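Local structure of aldehyde reductase YahK (Escherichia coli, 1UUF) at residues M38-R43 with H144-Y149; I52-C57 with G148-I153; P80-V85 with G132-P137. The protein catalyses the NADPH-dependent reduction of a wide range of aldehydes to their primary alcohols, as a zinc-containing member of the alcohol dehydrogenase family. All blocks are in the same frame, centred on the assembly; numbering follows the deposited sequence.

Contact 1 of 3, residues M38-R43 with H144-Y149; sequences MDITRR and HTLGGY
Arg42 meets the loop 144-149 through its guanidinium, which closes on the backbone carbonyl of Leu146 with both terminal nitrogens. Arg42 NH1 lies 2.9 Å from Leu146 O and Arg42 NH2 3.1 Å from the same oxygen, a bifurcated, end-on grip in which one acceptor serves two donors. The oxygen sits in the guanidinium plane, while both nitrogens approach it from one face of its own carbonyl plane; NH2 stands well above that plane, 58° out of it. A third, weak bond runs from Arg42 NH2 to Gly147 O at 2.9 Å, so one side chain reaches two successive carbonyls of a loop without regular structure, firmly at Leu146 O and only weakly at Gly147 O. Two further bonds hold the guanidinium directly: NE donates to Gln152 O, and NH2 also bonds Ser150 OG.

Beside this polar grip lies an apolar one. Ile40 and Leu146 reach toward each other tip to tip, and Leu146 CD1 rests 3.7 Å from Ile40 CB, with Ile40 CG2 equally near. Ile40 CD1 also lies 3.7 Å above one face of the Arg42 guanidinium, offset toward its rim, so that the isoleucine packs against both partners.

In the second shell, Ser150 OG is in turn hydrogen-bonded to Gly147 O, so that the serine and the arginine share that carbonyl. One arginine thus joins the chain just after strand 36-39 to the loop leading into strand 152-156 of the GroES-like domain. Ile40 also packs on Ala25 of strand 24-27, the partner of strand 36-39 in a two-stranded antiparallel sheet, while Ile153 of strand 152-156 packs against Arg42.

Contact 2 of 3, residues I52-C57 with G148-I153; sequences IEIAYC and GYSQQI
Ile52 and Ile153 form a hydrogen-bonded pair of an antiparallel sheet, joining strands 49-58 and 152-156 in the GroES-like catalytic domain characteristic of zinc-containing alcohol dehydrogenases. Ile52 N donates to Ile153 O at 2.9 Å, and Ile153 N returns a bond to Ile52 O. The next pair, Glu53 with Gln152, is non-hydrogen-bonded; there Gln152 CA comes within 3.2 Å of Ile52 O in a CA-H...O contact. One step on, Ile54 N reaches Gln151 O at 2.9 Å, and the regular pairing gives way to a loop.

The tightly packed side is that of the isoleucines. Ile153 CG2 touches both Ile52 CB and Ile54 CD1, the latter at 3.9 Å. In Ile54, chi1 (-58°) sets CG1 anti to the carbonyl carbon, and an extended chi2 carries Ile54 CD1 to 3.5 Å from Ser150 O. Val104 and Val106 of strand 103-106 pack on Ile52, and Ile84 of strand 84-91 on Ile54.

The other side of the paired strands is looser and partly exposed to solvent. It carries Glu53 and Gln152, whose side chains cross obliquely with carboxylate and amide planes 71° apart; the bend of Glu53 at chi2 (67°) places CD, and its carboxylate comes beside Gln152 CG. Gln151 turns away from strand 49-58, its OE1 bound to Lys24 N.

Farther along, Cys57 packs on the Gly148 backbone, Cys57 CB lying 3.6 Å from Gly148 O, and its sulfur on Tyr149. Tyr149, at the centre of an inverse gamma turn, has its hydroxyl bonded to that of Tyr348. The edge of its ring meets Cys57 in a sulfur-aromatic contact: Cys57 SG lies in the ring plane, 4.0 Å from CD1 of Tyr149.

Contact 3 of 3, residues P80-V85 with G132-P137; sequences PGHEIV and GTYNSP. With ZN (zinc ion), chain C.
His82 and Tyr134 set their rings nearly parallel beside the catalytic zinc of the GroES-like domain. The planes differ by 18°, but with centroids 4.8 Å apart they are slid so far that they barely overlap. The side of the tyrosine from CE2 to OH does the touching, Tyr134 CE2 3.3 Å from His82 ND1 and Tyr134 OH as close to His82 CE1. The same tyrosine ring receives Pro80 CA over one face, a CH-pi contact 3.8 Å from the centroid, while a water lies over the centre of the opposite face. Tyr134 is therefore layered between proline and water, with the imidazole displaced beside it.

That water also orients the histidine. His82 ND1 donates to it in the imidazole plane at 2.8 Å, leaving His82 NE2 to bind zinc at 2.2 Å; Cys60, Cys178 and a second water complete the site. Tyr134 N makes a weak bond to the first water. Thr133 CB packs 3.8 Å from His82 CB, and the threonine hydroxyl is held by Gly107 O.

At Gly81 the backbone angles (phi 102°, psi 114°) call for glycine, and its N-H bonds Asp63 OD1. Beyond it, Ile84 and Thr133 slide past each other in opposite directions, with Ile84 CD1 4.1 Å from Thr133 CG2.

From the N terminus, the end of strand 36-39 and the residues after it form the first half of contact 1; the chain then runs on into strand 49-58, which opens contact 2. Residues 80-85 and 132-137 next close the loop of contact 3, nested inside the loops of both others. On its return the chain completes contact 1 at 144-149 and contact 2 at 148-153, so those two loops cross and share Gly148 and Tyr149. Gly148 N to Gly81 O links this shared turn to contact 3, and Ala55 N to Val85 O joins contacts 2 and 3 within the sheet. Together they tie the N-terminal strand pair, that sheet and the catalytic zinc site.

Contact 1 of 3, residues M38-R43 with H144-Y149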
ATOM      1  N   MET A  38     -36.448 -15.665 -17.934  1.00 25.84           N
ATOM      2  CA  MET A  38     -36.659 -16.801 -17.047  1.00 26.25           C
ATOM      3  C   MET A  38     -37.442 -16.366 -15.821  1.00 26.50           C
ATOM      4  O   MET A  38     -37.339 -15.222 -15.376  1.00 26.11           O
ATOM      5  CB  MET A  38     -35.323 -17.425 -16.620  1.00 26.70           C
ATOM      6  CG  MET A  38     -34.345 -16.477 -15.945  1.00 27.00           C
ATOM      7  SD  MET A  38     -32.911 -17.343 -15.260  1.00 28.22           S
ATOM      8  CE  MET A  38     -32.000 -17.762 -16.740  1.00 27.73           C
ATOM      9  N   ASP A  39     -38.246 -17.279 -15.289  1.00 25.78           N
ATOM     10  CA  ASP A  39     -39.039 -16.995 -14.103  1.00 26.15           C
ATOM     11  C   ASP A  39     -38.269 -17.465 -12.885  1.00 25.40           C
ATOM     12  O   ASP A  39     -37.624 -18.514 -12.912  1.00 25.73           O
ATOM     13  CB  ASP A  39     -40.382 -17.725 -14.162  1.00 29.05           C
ATOM     14  CG  ASP A  39     -41.309 -17.161 -15.216  1.00 31.80           C
ATOM     15  OD1 ASP A  39     -42.430 -17.692 -15.366  1.00 33.18           O
ATOM     16  OD2 ASP A  39     -40.916 -16.187 -15.891  1.00 32.90           O
ATOM     17  N   ILE A  40     -38.323 -16.677 -11.819  1.00 23.68           N
ATOM     18  CA  ILE A  40     -37.640 -17.030 -10.585  1.00 21.39           C
ATOM     19  C   ILE A  40     -38.600 -16.825  -9.429  1.00 21.03           C
ATOM     20  O   ILE A  40     -39.703 -16.307  -9.610  1.00 22.24           O
ATOM     21  CB  ILE A  40     -36.387 -16.152 -10.351  1.00 20.89           C
ATOM     22  CG1 ILE A  40     -36.792 -14.681 -10.234  1.00 20.01           C
ATOM     23  CG2 ILE A  40     -35.400 -16.349 -11.487  1.00 19.66           C
ATOM     24  CD1 ILE A  40     -35.654 -13.761  -9.819  1.00 20.27           C
ATOM     25  N   THR A  41     -38.188 -17.237  -8.236  1.00 21.04           N
ATOM     26  CA  THR A  41     -39.031 -17.063  -7.066  1.00 21.62           C
ATOM     27  C   THR A  41     -38.291 -16.225  -6.033  1.00 20.30           C
ATOM     28  O   THR A  41     -37.066 -16.113  -6.074  1.00 18.82           O
ATOM     29  CB  THR A  41     -39.410 -18.420  -6.430  1.00 23.11           C
ATOM     30  OG1 THR A  41     -38.235 -19.051  -5.909  1.00 24.83           O
ATOM     31  CG2 THR A  41     -40.052 -19.333  -7.471  1.00 23.66           C
ATOM     32  N   ARG A  42     -39.054 -15.624  -5.130  1.00 19.55           N
ATOM     33  CA  ARG A  42     -38.515 -14.804  -4.051  1.00 19.98           C
ATOM     34  C   ARG A  42     -39.146 -15.296  -2.760  1.00 19.85           C
ATOM     35  O   ARG A  42     -40.296 -15.733  -2.756  1.00 21.23           O
ATOM     36  CB  ARG A  42     -38.878 -13.330  -4.245  1.00 18.67           C
ATOM     37  CG  ARG A  42     -38.195 -12.651  -5.418  1.00 17.81           C
ATOM     38  CD  ARG A  42     -36.693 -12.742  -5.298  1.00 16.40           C
ATOM     39  NE  ARG A  42     -36.015 -11.901  -6.280  1.00 15.32           N
ATOM     40  CZ  ARG A  42     -34.702 -11.891  -6.460  1.00 13.87           C
ATOM     41  NH1 ARG A  42     -33.930 -12.684  -5.726  1.00 14.86           N
ATOM     42  NH2 ARG A  42     -34.160 -11.085  -7.365  1.00 15.37           N
ATOM     43  N   ARG A  43     -38.398 -15.224  -1.665  1.00 19.99           N
ATOM     44  CA  ARG A  43     -38.922 -15.654  -0.379  1.00 19.24           C
ATOM     45  C   ARG A  43     -39.997 -14.676   0.068  1.00 21.62           C
ATOM     46  O   ARG A  43     -40.038 -13.532  -0.390  1.00 22.07           O
ATOM     47  CB  ARG A  43     -37.807 -15.695   0.675  1.00 18.98           C
ATOM     48  CG  ARG A  43     -37.208 -14.329   1.037  1.00 17.18           C
ATOM     49  CD  ARG A  43     -36.394 -14.420   2.329  1.00 17.91           C
ATOM     50  NE  ARG A  43     -35.843 -13.134   2.757  1.00 17.10           N
ATOM     51  CZ  ARG A  43     -34.723 -12.598   2.280  1.00 16.86           C
ATOM     52  NH1 ARG A  43     -34.020 -13.235   1.353  1.00 16.10           N
ATOM     53  NH2 ARG A  43     -34.303 -11.423   2.735  1.00 16.33           N
ATOM     54  N   HIS A 144     -28.971 -20.265  -4.217  1.00 20.53           N
ATOM     55  CA  HIS A 144     -28.010 -19.182  -4.383  1.00 19.23           C
ATOM     56  C   HIS A 144     -28.783 -17.911  -4.722  1.00 18.17           C
ATOM     57  O   HIS A 144     -29.878 -17.971  -5.279  1.00 18.38           O
ATOM     58  CB  HIS A 144     -26.987 -19.507  -5.479  1.00 20.91           C
ATOM     59  CG  HIS A 144     -27.594 -19.795  -6.815  1.00 23.58           C
ATOM     60  ND1 HIS A 144     -28.301 -20.949  -7.079  1.00 26.22           N
ATOM     61  CD2 HIS A 144     -27.603 -19.077  -7.963  1.00 23.61           C
ATOM     62  CE1 HIS A 144     -28.720 -20.928  -8.333  1.00 27.22           C
ATOM     63  NE2 HIS A 144     -28.309 -19.803  -8.890  1.00 24.83           N
ATOM     64  N   THR A 145     -28.215 -16.764  -4.375  1.00 16.37           N
ATOM     65  CA  THR A 145     -28.888 -15.495  -4.611  1.00 13.82           C
ATOM     66  C   THR A 145     -29.045 -15.104  -6.079  1.00 12.36           C
ATOM     67  O   THR A 145     -28.148 -15.308  -6.899  1.00 13.45           O
ATOM     68  CB  THR A 145     -28.174 -14.348  -3.855  1.00 10.83           C
ATOM     69  OG1 THR A 145     -26.782 -14.347  -4.184  1.00 13.97           O
ATOM     70  CG2 THR A 145     -28.327 -14.531  -2.347  1.00 14.62           C
ATOM     71  N   LEU A 146     -30.213 -14.554  -6.391  1.00 13.26           N
ATOM     72  CA  LEU A 146     -30.536 -14.098  -7.739  1.00 14.16           C
ATOM     73  C   LEU A 146     -30.605 -12.573  -7.663  1.00 13.34           C
ATOM     74  O   LEU A 146     -31.285 -12.026  -6.797  1.00 13.86           O
ATOM     75  CB  LEU A 146     -31.874 -14.688  -8.178  1.00 14.70           C
ATOM     76  CG  LEU A 146     -31.911 -16.222  -8.109  1.00 16.56           C
ATOM     77  CD1 LEU A 146     -33.302 -16.720  -8.459  1.00 18.19           C
ATOM     78  CD2 LEU A 146     -30.870 -16.804  -9.053  1.00 17.53           C
ATOM     79  N   GLY A 147     -29.902 -11.907  -8.578  1.00 13.51           N
ATOM     80  CA  GLY A 147     -29.825 -10.454  -8.585  1.00 13.72           C
ATOM     81  C   GLY A 147     -30.951  -9.550  -9.058  1.00 13.23           C
ATOM     82  O   GLY A 147     -32.116  -9.937  -9.126  1.00 13.69           O
ATOM     83  N   GLY A 148     -30.560  -8.322  -9.397  1.00 11.65           N
ATOM     84  CA  GLY A 148     -31.495  -7.295  -9.824  1.00 12.29           C
ATOM     85  C   GLY A 148     -32.051  -7.285 -11.233  1.00 13.63           C
ATOM     86  O   GLY A 148     -32.837  -6.395 -11.562  1.00 12.80           O
ATOM     87  N   TYR A 149     -31.643  -8.226 -12.079  1.00 11.86           N
ATOM     88  CA  TYR A 149     -32.196  -8.287 -13.433  1.00 13.19           C
ATOM     89  C   TYR A 149     -33.536  -8.991 -13.262  1.00 13.95           C
ATOM     90  O   TYR A 149     -33.810 -10.001 -13.915  1.00 15.33           O
ATOM     91  CB  TYR A 149     -31.324  -9.132 -14.360  1.00 12.21           C
ATOM     92  CG  TYR A 149     -30.003  -8.537 -14.790  1.00 12.11           C
ATOM     93  CD1 TYR A 149     -29.528  -7.338 -14.259  1.00 11.60           C
ATOM     94  CD2 TYR A 149     -29.204  -9.211 -15.710  1.00 12.80           C
ATOM     95  CE1 TYR A 149     -28.274  -6.832 -14.640  1.00 10.91           C
ATOM     96  CE2 TYR A 149     -27.967  -8.723 -16.090  1.00 12.92           C
ATOM     97  CZ  TYR A 149     -27.503  -7.538 -15.554  1.00 11.77           C
ATOM     98  OH  TYR A 149     -26.256  -7.097 -15.927  1.00 13.22           O
TER

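Contact 2 of 3, residues I52-C57 with G148-I153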
ATOM      1  N   ILE A  52     -39.122  -5.276  -2.352  1.00 14.28           N
ATOM      2  CA  ILE A  52     -38.914  -4.174  -3.284  1.00 13.69           C
ATOM      3  C   ILE A  52     -39.317  -4.445  -4.725  1.00 14.02           C
ATOM      4  O   ILE A  52     -38.946  -5.470  -5.298  1.00 15.02           O
ATOM      5  CB  ILE A  52     -37.419  -3.782  -3.284  1.00 12.86           C
ATOM      6  CG1 ILE A  52     -36.979  -3.431  -1.861  1.00 11.88           C
ATOM      7  CG2 ILE A  52     -37.171  -2.619  -4.234  1.00 14.23           C
ATOM      8  CD1 ILE A  52     -35.479  -3.294  -1.708  1.00 14.45           C
ATOM      9  N   GLU A  53     -40.073  -3.515  -5.305  1.00 15.52           N
ATOM     10  CA  GLU A  53     -40.480  -3.606  -6.702  1.00 15.35           C
ATOM     11  C   GLU A  53     -39.360  -2.859  -7.419  1.00 14.97           C
ATOM     12  O   GLU A  53     -39.244  -1.638  -7.299  1.00 15.25           O
ATOM     13  CB  GLU A  53     -41.812  -2.888  -6.921  1.00 19.31           C
ATOM     14  CG  GLU A  53     -42.386  -3.037  -8.319  1.00 24.38           C
ATOM     15  CD  GLU A  53     -42.804  -4.464  -8.630  1.00 27.58           C
ATOM     16  OE1 GLU A  53     -43.450  -5.096  -7.768  1.00 29.12           O
ATOM     17  OE2 GLU A  53     -42.497  -4.950  -9.739  1.00 30.91           O
ATOM     18  N   ILE A  54     -38.524  -3.592  -8.144  1.00 14.60           N
ATOM     19  CA  ILE A  54     -37.393  -2.984  -8.834  1.00 12.45           C
ATOM     20  C   ILE A  54     -37.783  -2.131 -10.032  1.00 13.48           C
ATOM     21  O   ILE A  54     -38.481  -2.584 -10.941  1.00 14.20           O
ATOM     22  CB  ILE A  54     -36.385  -4.064  -9.276  1.00 12.76           C
ATOM     23  CG1 ILE A  54     -35.915  -4.856  -8.053  1.00 10.05           C
ATOM     24  CG2 ILE A  54     -35.188  -3.419  -9.962  1.00 11.61           C
ATOM     25  CD1 ILE A  54     -34.910  -5.949  -8.374  1.00 12.90           C
ATOM     26  N   ALA A  55     -37.324  -0.883 -10.027  1.00 12.44           N
ATOM     27  CA  ALA A  55     -37.622   0.032 -11.118  1.00 11.78           C
ATOM     28  C   ALA A  55     -36.494   0.013 -12.138  1.00 11.42           C
ATOM     29  O   ALA A  55     -36.738  -0.079 -13.342  1.00 10.86           O
ATOM     30  CB  ALA A  55     -37.822   1.446 -10.580  1.00 12.40           C
ATOM     31  N   TYR A  56     -35.259   0.095 -11.653  1.00 10.80           N
ATOM     32  CA  TYR A  56     -34.097   0.094 -12.533  1.00 10.91           C
ATOM     33  C   TYR A  56     -32.924  -0.668 -11.939  1.00  9.99           C
ATOM     34  O   TYR A  56     -32.807  -0.806 -10.721  1.00 11.28           O
ATOM     35  CB  TYR A  56     -33.639   1.528 -12.827  1.00 11.14           C
ATOM     36  CG  TYR A  56     -34.731   2.420 -13.360  1.00 12.72           C
ATOM     37  CD1 TYR A  56     -35.478   3.231 -12.502  1.00 14.02           C
ATOM     38  CD2 TYR A  56     -35.057   2.415 -14.715  1.00 13.85           C
ATOM     39  CE1 TYR A  56     -36.524   4.013 -12.984  1.00 13.69           C
ATOM     40  CE2 TYR A  56     -36.102   3.192 -15.207  1.00 14.12           C
ATOM     41  CZ  TYR A  56     -36.830   3.985 -14.335  1.00 16.30           C
ATOM     42  OH  TYR A  56     -37.881   4.735 -14.813  1.00 18.77           O
ATOM     43  N   CYS A  57     -32.053  -1.161 -12.812  1.00 10.87           N
ATOM     44  CA  CYS A  57     -30.866  -1.879 -12.370  1.00 10.62           C
ATOM     45  C   CYS A  57     -29.698  -1.546 -13.286  1.00 10.98           C
ATOM     46  O   CYS A  57     -29.765  -1.765 -14.495  1.00 11.33           O
ATOM     47  CB  CYS A  57     -31.100  -3.394 -12.368  1.00 11.68           C
ATOM     48  SG  CYS A  57     -29.703  -4.325 -11.650  1.00 12.83           S
ATOM     49  N   GLY A 148     -30.560  -8.322  -9.397  1.00 11.65           N
ATOM     50  CA  GLY A 148     -31.495  -7.295  -9.824  1.00 12.29           C
ATOM     51  C   GLY A 148     -32.051  -7.285 -11.233  1.00 13.63           C
ATOM     52  O   GLY A 148     -32.837  -6.395 -11.562  1.00 12.80           O
ATOM     53  N   TYR A 149     -31.643  -8.226 -12.079  1.00 11.86           N
ATOM     54  CA  TYR A 149     -32.196  -8.287 -13.433  1.00 13.19           C
ATOM     55  C   TYR A 149     -33.536  -8.991 -13.262  1.00 13.95           C
ATOM     56  O   TYR A 149     -33.810 -10.001 -13.915  1.00 15.33           O
ATOM     57  CB  TYR A 149     -31.324  -9.132 -14.360  1.00 12.21           C
ATOM     58  CG  TYR A 149     -30.003  -8.537 -14.790  1.00 12.11           C
ATOM     59  CD1 TYR A 149     -29.528  -7.338 -14.259  1.00 11.60           C
ATOM     60  CD2 TYR A 149     -29.204  -9.211 -15.710  1.00 12.80           C
ATOM     61  CE1 TYR A 149     -28.274  -6.832 -14.640  1.00 10.91           C
ATOM     62  CE2 TYR A 149     -27.967  -8.723 -16.090  1.00 12.92           C
ATOM     63  CZ  TYR A 149     -27.503  -7.538 -15.554  1.00 11.77           C
ATOM     64  OH  TYR A 149     -26.256  -7.097 -15.927  1.00 13.22           O
ATOM     65  N   SER A 150     -34.361  -8.460 -12.369  1.00 12.79           N
ATOM     66  CA  SER A 150     -35.656  -9.055 -12.078  1.00 14.77           C
ATOM     67  C   SER A 150     -36.674  -8.000 -11.661  1.00 15.52           C
ATOM     68  O   SER A 150     -36.331  -6.829 -11.476  1.00 14.19           O
ATOM     69  CB  SER A 150     -35.494 -10.092 -10.965  1.00 14.33           C
ATOM     70  OG  SER A 150     -34.879  -9.511  -9.829  1.00 16.31           O
ATOM     71  N   GLN A 151     -37.926  -8.421 -11.504  1.00 14.79           N
ATOM     72  CA  GLN A 151     -39.005  -7.513 -11.133  1.00 15.89           C
ATOM     73  C   GLN A 151     -39.069  -7.164  -9.653  1.00 15.65           C
ATOM     74  O   GLN A 151     -39.509  -6.073  -9.292  1.00 14.01           O
ATOM     75  CB  GLN A 151     -40.358  -8.102 -11.536  1.00 18.50           C
ATOM     76  CG  GLN A 151     -40.540  -8.354 -13.014  1.00 21.33           C
ATOM     77  CD  GLN A 151     -41.923  -8.891 -13.320  1.00 23.98           C
ATOM     78  OE1 GLN A 151     -42.334  -9.922 -12.786  1.00 22.48           O
ATOM     79  NE2 GLN A 151     -42.653  -8.186 -14.174  1.00 22.32           N
ATOM     80  N   GLN A 152     -38.656  -8.099  -8.801  1.00 15.86           N
ATOM     81  CA  GLN A 152     -38.698  -7.895  -7.356  1.00 15.59           C
ATOM     82  C   GLN A 152     -37.528  -8.552  -6.636  1.00 13.66           C
ATOM     83  O   GLN A 152     -36.891  -9.462  -7.158  1.00 13.59           O
ATOM     84  CB  GLN A 152     -40.003  -8.466  -6.779  1.00 18.54           C
ATOM     85  CG  GLN A 152     -41.267  -7.714  -7.171  1.00 21.00           C
ATOM     86  CD  GLN A 152     -42.537  -8.372  -6.646  1.00 24.68           C
ATOM     87  OE1 GLN A 152     -43.626  -7.804  -6.740  1.00 26.86           O
ATOM     88  NE2 GLN A 152     -42.403  -9.578  -6.098  1.00 21.19           N
ATOM     89  N   ILE A 153     -37.248  -8.071  -5.428  1.00 14.04           N
ATOM     90  CA  ILE A 153     -36.187  -8.635  -4.606  1.00 11.71           C
ATOM     91  C   ILE A 153     -36.596  -8.407  -3.153  1.00 13.42           C
ATOM     92  O   ILE A 153     -37.297  -7.442  -2.850  1.00 12.69           O
ATOM     93  CB  ILE A 153     -34.808  -7.976  -4.917  1.00 12.84           C
ATOM     94  CG1 ILE A 153     -33.682  -8.763  -4.230  1.00 11.99           C
ATOM     95  CG2 ILE A 153     -34.807  -6.518  -4.471  1.00 11.73           C
ATOM     96  CD1 ILE A 153     -32.279  -8.370  -4.694  1.00 12.68           C
TER

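Contact 3 of 3, residues P80-V85 with G132-P137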
ATOM      1  N   PRO A  80     -27.708 -11.858 -12.743  1.00 14.50           N
ATOM      2  CA  PRO A  80     -26.865 -10.760 -12.264  1.00 13.54           C
ATOM      3  C   PRO A  80     -27.651  -9.512 -11.882  1.00 12.72           C
ATOM      4  O   PRO A  80     -28.879  -9.533 -11.784  1.00 10.82           O
ATOM      5  CB  PRO A  80     -25.932 -10.491 -13.448  1.00 14.70           C
ATOM      6  CG  PRO A  80     -26.012 -11.753 -14.284  1.00 15.38           C
ATOM      7  CD  PRO A  80     -27.449 -12.123 -14.169  1.00 14.13           C
ATOM      8  N   GLY A  81     -26.914  -8.427 -11.679  1.00 11.34           N
ATOM      9  CA  GLY A  81     -27.523  -7.160 -11.323  1.00 11.08           C
ATOM     10  C   GLY A  81     -27.421  -6.814  -9.854  1.00  9.60           C
ATOM     11  O   GLY A  81     -27.993  -7.499  -9.012  1.00 10.74           O
ATOM     12  N   HIS A  82     -26.682  -5.758  -9.534  1.00  9.52           N
ATOM     13  CA  HIS A  82     -26.579  -5.337  -8.146  1.00 10.99           C
ATOM     14  C   HIS A  82     -26.407  -3.832  -7.953  1.00 10.65           C
ATOM     15  O   HIS A  82     -25.701  -3.379  -7.059  1.00 10.61           O
ATOM     16  CB  HIS A  82     -25.496  -6.132  -7.395  1.00 10.37           C
ATOM     17  CG  HIS A  82     -24.125  -6.054  -7.990  1.00 13.16           C
ATOM     18  ND1 HIS A  82     -23.164  -7.013  -7.741  1.00 13.18           N
ATOM     19  CD2 HIS A  82     -23.534  -5.124  -8.777  1.00 13.07           C
ATOM     20  CE1 HIS A  82     -22.042  -6.676  -8.350  1.00 14.34           C
ATOM     21  NE2 HIS A  82     -22.241  -5.537  -8.986  1.00 14.36           N
ATOM     22  N   GLU A  83     -27.070  -3.075  -8.822  1.00 11.00           N
ATOM     23  CA  GLU A  83     -27.104  -1.615  -8.777  1.00 10.66           C
ATOM     24  C   GLU A  83     -28.607  -1.397  -8.918  1.00  9.94           C
ATOM     25  O   GLU A  83     -29.103  -0.894  -9.925  1.00  9.99           O
ATOM     26  CB  GLU A  83     -26.334  -1.004  -9.953  1.00 11.72           C
ATOM     27  CG  GLU A  83     -24.839  -1.320  -9.925  1.00 12.69           C
ATOM     28  CD  GLU A  83     -24.027  -0.468 -10.887  1.00 15.53           C
ATOM     29  OE1 GLU A  83     -24.546  -0.131 -11.972  1.00 14.61           O
ATOM     30  OE2 GLU A  83     -22.863  -0.148 -10.563  1.00 14.45           O
ATOM     31  N   ILE A  84     -29.312  -1.812  -7.870  1.00 10.56           N
ATOM     32  CA  ILE A  84     -30.772  -1.802  -7.795  1.00 10.37           C
ATOM     33  C   ILE A  84     -31.462  -0.641  -7.085  1.00  9.70           C
ATOM     34  O   ILE A  84     -31.082  -0.263  -5.980  1.00 10.24           O
ATOM     35  CB  ILE A  84     -31.244  -3.103  -7.092  1.00  9.69           C
ATOM     36  CG1 ILE A  84     -30.708  -4.322  -7.845  1.00  9.51           C
ATOM     37  CG2 ILE A  84     -32.768  -3.154  -7.010  1.00  9.52           C
ATOM     38  CD1 ILE A  84     -30.753  -5.610  -7.030  1.00 12.89           C
ATOM     39  N   VAL A  85     -32.497  -0.099  -7.724  1.00 10.73           N
ATOM     40  CA  VAL A  85     -33.304   0.958  -7.121  1.00  9.89           C
ATOM     41  C   VAL A  85     -34.762   0.628  -7.403  1.00 10.71           C
ATOM     42  O   VAL A  85     -35.093   0.086  -8.458  1.00 10.57           O
ATOM     43  CB  VAL A  85     -32.976   2.365  -7.674  1.00 10.06           C
ATOM     44  CG1 VAL A  85     -31.547   2.730  -7.326  1.00 11.14           C
ATOM     45  CG2 VAL A  85     -33.212   2.418  -9.176  1.00 11.84           C
ATOM     46  N   GLY A 132     -23.490 -12.077  -1.222  1.00 15.64           N
ATOM     47  CA  GLY A 132     -23.611 -11.181  -2.357  1.00 13.43           C
ATOM     48  C   GLY A 132     -25.005 -11.200  -2.950  1.00 13.51           C
ATOM     49  O   GLY A 132     -25.713 -12.202  -2.874  1.00 13.13           O
ATOM     50  N   THR A 133     -25.392 -10.083  -3.556  1.00 11.11           N
ATOM     51  CA  THR A 133     -26.706  -9.945  -4.163  1.00 11.79           C
ATOM     52  C   THR A 133     -26.981 -11.069  -5.156  1.00 12.50           C
ATOM     53  O   THR A 133     -28.132 -11.454  -5.358  1.00 11.58           O
ATOM     54  CB  THR A 133     -26.821  -8.566  -4.812  1.00 11.32           C
ATOM     55  OG1 THR A 133     -26.513  -7.585  -3.815  1.00 11.25           O
ATOM     56  CG2 THR A 133     -28.230  -8.316  -5.334  1.00 11.68           C
ATOM     57  N   TYR A 134     -25.927 -11.583  -5.783  1.00 13.80           N
ATOM     58  CA  TYR A 134     -26.079 -12.724  -6.680  1.00 13.89           C
ATOM     59  C   TYR A 134     -24.885 -13.669  -6.572  1.00 15.57           C
ATOM     60  O   TYR A 134     -23.765 -13.242  -6.287  1.00 14.91           O
ATOM     61  CB  TYR A 134     -26.313 -12.289  -8.141  1.00 14.28           C
ATOM     62  CG  TYR A 134     -25.250 -11.424  -8.776  1.00 13.21           C
ATOM     63  CD1 TYR A 134     -24.032 -11.960  -9.192  1.00 14.24           C
ATOM     64  CD2 TYR A 134     -25.486 -10.071  -9.011  1.00 14.06           C
ATOM     65  CE1 TYR A 134     -23.079 -11.167  -9.834  1.00 15.43           C
ATOM     66  CE2 TYR A 134     -24.544  -9.270  -9.646  1.00 13.54           C
ATOM     67  CZ  TYR A 134     -23.345  -9.823 -10.057  1.00 14.56           C
ATOM     68  OH  TYR A 134     -22.423  -9.029 -10.696  1.00 15.25           O
ATOM     69  N   ASN A 135     -25.167 -14.958  -6.747  1.00 16.51           N
ATOM     70  CA  ASN A 135     -24.179 -16.038  -6.714  1.00 16.70           C
ATOM     71  C   ASN A 135     -23.697 -16.522  -5.345  1.00 18.61           C
ATOM     72  O   ASN A 135     -22.720 -17.267  -5.266  1.00 20.15           O
ATOM     73  CB  ASN A 135     -22.957 -15.674  -7.562  1.00 18.02           C
ATOM     74  CG  ASN A 135     -22.173 -16.902  -8.000  1.00 20.00           C
ATOM     75  OD1 ASN A 135     -21.023 -17.105  -7.603  1.00 21.20           O
ATOM     76  ND2 ASN A 135     -22.800 -17.733  -8.818  1.00 20.89           N
ATOM     77  N   SER A 136     -24.367 -16.116  -4.271  1.00 17.47           N
ATOM     78  CA  SER A 136     -23.963 -16.556  -2.937  1.00 16.92           C
ATOM     79  C   SER A 136     -24.962 -17.548  -2.354  1.00 15.47           C
ATOM     80  O   SER A 136     -26.150 -17.490  -2.649  1.00 15.59           O
ATOM     81  CB  SER A 136     -23.829 -15.359  -1.990  1.00 14.31           C
ATOM     82  OG  SER A 136     -22.651 -14.626  -2.256  1.00 16.12           O
ATOM     83  N   PRO A 137     -24.488 -18.484  -1.515  1.00 16.43           N
ATOM     84  CA  PRO A 137     -25.413 -19.456  -0.925  1.00 18.77           C
ATOM     85  C   PRO A 137     -26.458 -18.794  -0.029  1.00 18.94           C
ATOM     86  O   PRO A 137     -26.159 -17.839   0.693  1.00 20.75           O
ATOM     87  CB  PRO A 137     -24.482 -20.398  -0.155  1.00 17.63           C
ATOM     88  CG  PRO A 137     -23.299 -19.537   0.170  1.00 19.60           C
ATOM     89  CD  PRO A 137     -23.101 -18.761  -1.111  1.00 18.28           C
TER
HETATM   90 ZN    ZN C 402     -20.651  -4.108  -9.400  1.00 18.13          ZN
HETATM   91  O   HOH W   1     -23.444  -9.404  -6.284  1.00 17.58           O
HETATM   92  O   HOH W   2     -18.773  -5.185  -8.649  1.00 12.96           O